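Local coordinates for protein virC2 (Agrobacterium tumefaciens, PDB 2RH3) that probably binds DNA through a ribbon-helix-helix fold in its C-terminal part and enhances T-DNA transfer and virulence, at residues A[15-18]-A[19-23]. Sequence-based numbering, arbitrary orientation.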
loop_
_atom_site.group_PDB
_atom_site.type_symbol
_atom_site.label_atom_id
_atom_site.label_comp_id
_atom_site.label_asym_id
_atom_site.label_seq_id
_atom_site.Cartn_x
_atom_site.Cartn_y
_atom_site.Cartn_z
ATOM N N SER A 15 -2.480 10.964 6.233
ATOM C CA SER A 15 -1.160 10.562 6.708
ATOM C C SER A 15 -0.299 11.780 7.018
ATOM O O SER A 15 0.116 12.516 6.105
ATOM C CB SER A 15 -0.455 9.721 5.635
ATOM O OG SER A 15 0.872 9.442 6.050
ATOM N N LYS A 16 -0.006 12.000 8.298
ATOM C CA LYS A 16 0.913 13.074 8.666
ATOM C C LYS A 16 2.301 12.820 8.086
ATOM O O LYS A 16 2.988 13.756 7.668
ATOM C CB LYS A 16 0.997 13.254 10.179
ATOM C CG LYS A 16 -0.275 13.813 10.808
ATOM C CD LYS A 16 -0.117 13.883 12.320
ATOM C CE LYS A 16 -1.442 14.155 13.019
ATOM N NZ LYS A 16 -1.258 14.165 14.494
ATOM N N ILE A 17 2.700 11.545 8.035
ATOM C CA ILE A 17 4.004 11.206 7.452
ATOM C C ILE A 17 4.080 11.608 5.985
ATOM O O ILE A 17 5.044 12.262 5.553
ATOM C CB ILE A 17 4.367 9.711 7.664
ATOM C CG1 ILE A 17 4.740 9.487 9.134
ATOM C CG2 ILE A 17 5.554 9.314 6.775
ATOM C CD1 ILE A 17 4.851 8.015 9.544
ATOM N N TYR A 18 3.062 11.247 5.215
ATOM C CA TYR A 18 3.062 11.553 3.789
ATOM C C TYR A 18 3.019 13.073 3.580
ATOM O O TYR A 18 3.800 13.629 2.782
ATOM C CB TYR A 18 1.855 10.892 3.098
ATOM C CG TYR A 18 1.772 11.270 1.645
ATOM C CD1 TYR A 18 2.622 10.674 0.706
ATOM C CD2 TYR A 18 0.864 12.245 1.207
ATOM C CE1 TYR A 18 2.572 11.041 -0.633
ATOM C CE2 TYR A 18 0.802 12.602 -0.135
ATOM C CZ TYR A 18 1.664 12.003 -1.039
ATOM O OH TYR A 18 1.640 12.386 -2.361
ATOM N N ASP A 19 2.118 13.735 4.300
ATOM C CA ASP A 19 1.984 15.190 4.167
ATOM C C ASP A 19 3.291 15.930 4.475
ATOM O O ASP A 19 3.581 16.947 3.859
ATOM C CB ASP A 19 0.865 15.716 5.076
ATOM C CG ASP A 19 -0.536 15.248 4.654
ATOM O OD1 ASP A 19 -0.721 14.632 3.579
ATOM O OD2 ASP A 19 -1.476 15.519 5.434
ATOM N N ASN A 20 4.076 15.443 5.434
ATOM C CA ASN A 20 5.366 16.042 5.718
ATOM C C ASN A 20 6.421 15.700 4.656
ATOM O O ASN A 20 7.274 16.543 4.319
ATOM C CB ASN A 20 5.845 15.597 7.100
ATOM C CG ASN A 20 7.105 16.302 7.524
ATOM O OD1 ASN A 20 7.157 17.539 7.601
ATOM N ND2 ASN A 20 8.150 15.523 7.777
ATOM N N LEU A 21 6.398 14.462 4.154
ATOM C CA LEU A 21 7.368 14.082 3.131
ATOM C C LEU A 21 7.238 14.954 1.901
ATOM O O LEU A 21 8.249 15.367 1.324
ATOM C CB LEU A 21 7.264 12.586 2.776
ATOM C CG LEU A 21 7.841 11.651 3.849
ATOM C CD1 LEU A 21 7.561 10.203 3.552
ATOM C CD2 LEU A 21 9.344 11.833 4.054
ATOM N N ILE A 22 5.992 15.257 1.508
ATOM C CA ILE A 22 5.810 16.013 0.265
ATOM C C ILE A 22 6.221 17.486 0.388
ATOM O O ILE A 22 6.212 18.205 -0.603
ATOM C CB ILE A 22 4.426 15.851 -0.354
ATOM C CG1 ILE A 22 3.319 16.391 0.560
ATOM C CG2 ILE A 22 4.204 14.374 -0.718
ATOM C CD1 ILE A 22 1.946 16.451 -0.170
ATOM N N LEU A 23 6.558 17.930 1.603
ATOM C CA LEU A 23 7.210 19.234 1.739
ATOM C C LEU A 23 8.593 19.253 1.130
ATOM O O LEU A 23 9.058 20.320 0.706
ATOM C CB LEU A 23 7.301 19.663 3.208
ATOM C CG LEU A 23 5.948 19.845 3.858
ATOM C CD1 LEU A 23 6.117 20.314 5.322
ATOM C CD2 LEU A 23 5.018 20.839 3.118
HETATM O O HOH W 1 -2.073 12.283 3.741
#
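Ile-22 lays its CG2 methyl over one face of the Tyr-18 ring, a CH-pi contact one helical turn apart. Ile-22 CG2 sits 3.8 Å from the centroid of the Tyr-18 ring and 25° off the normal, displaced toward the hydroxyl end, where Tyr-18 CZ is its nearest ring atom. Tyr-18 holds CG anti to its backbone N (chi1 176°), which swings the ring beside its own carbonyl carbon and along the helix toward Ile-22, while Ile-22 CD1 comes to 4.0 Å from Tyr-18 CE2. The backbone links the same two residues, Ile-22 N donating to Tyr-18 O at 3.0 Å. The Asp-19 side chain runs at roughly a right angle to that of Tyr-18, its carboxylate plane turned 64° from the ring and Asp-19 OD1 3.7 Å from Tyr-18 CD2.

Tyr-18 and Asp-19 lie in the short helix 16-21, whose side chains reach both helix 27-47 and helix 97-118 of this C-terminal ribbon-helix-helix part of VirC2; Tyr-18 reaches Ile-34 on the former, Ile-17 Phe-112 on the latter. Ser-15 is the N-cap: its OG accepts from Tyr-18 N at 3.0 Å, nearly straight, and is also hydrogen-bonded to Glu-116. Asp-19 turns back toward the same helix start, OD2 accepting from the backbone N of Glu-13, and a water 2.7 Å from Asp-19 OD1 accepts from Ser-15 N and probably donates to this carboxylate oxygen. Ile-17 and Leu-21 lie side by side and point the same way, and Ile-17 CG2 lies 3.9 Å from Leu-21 CD1.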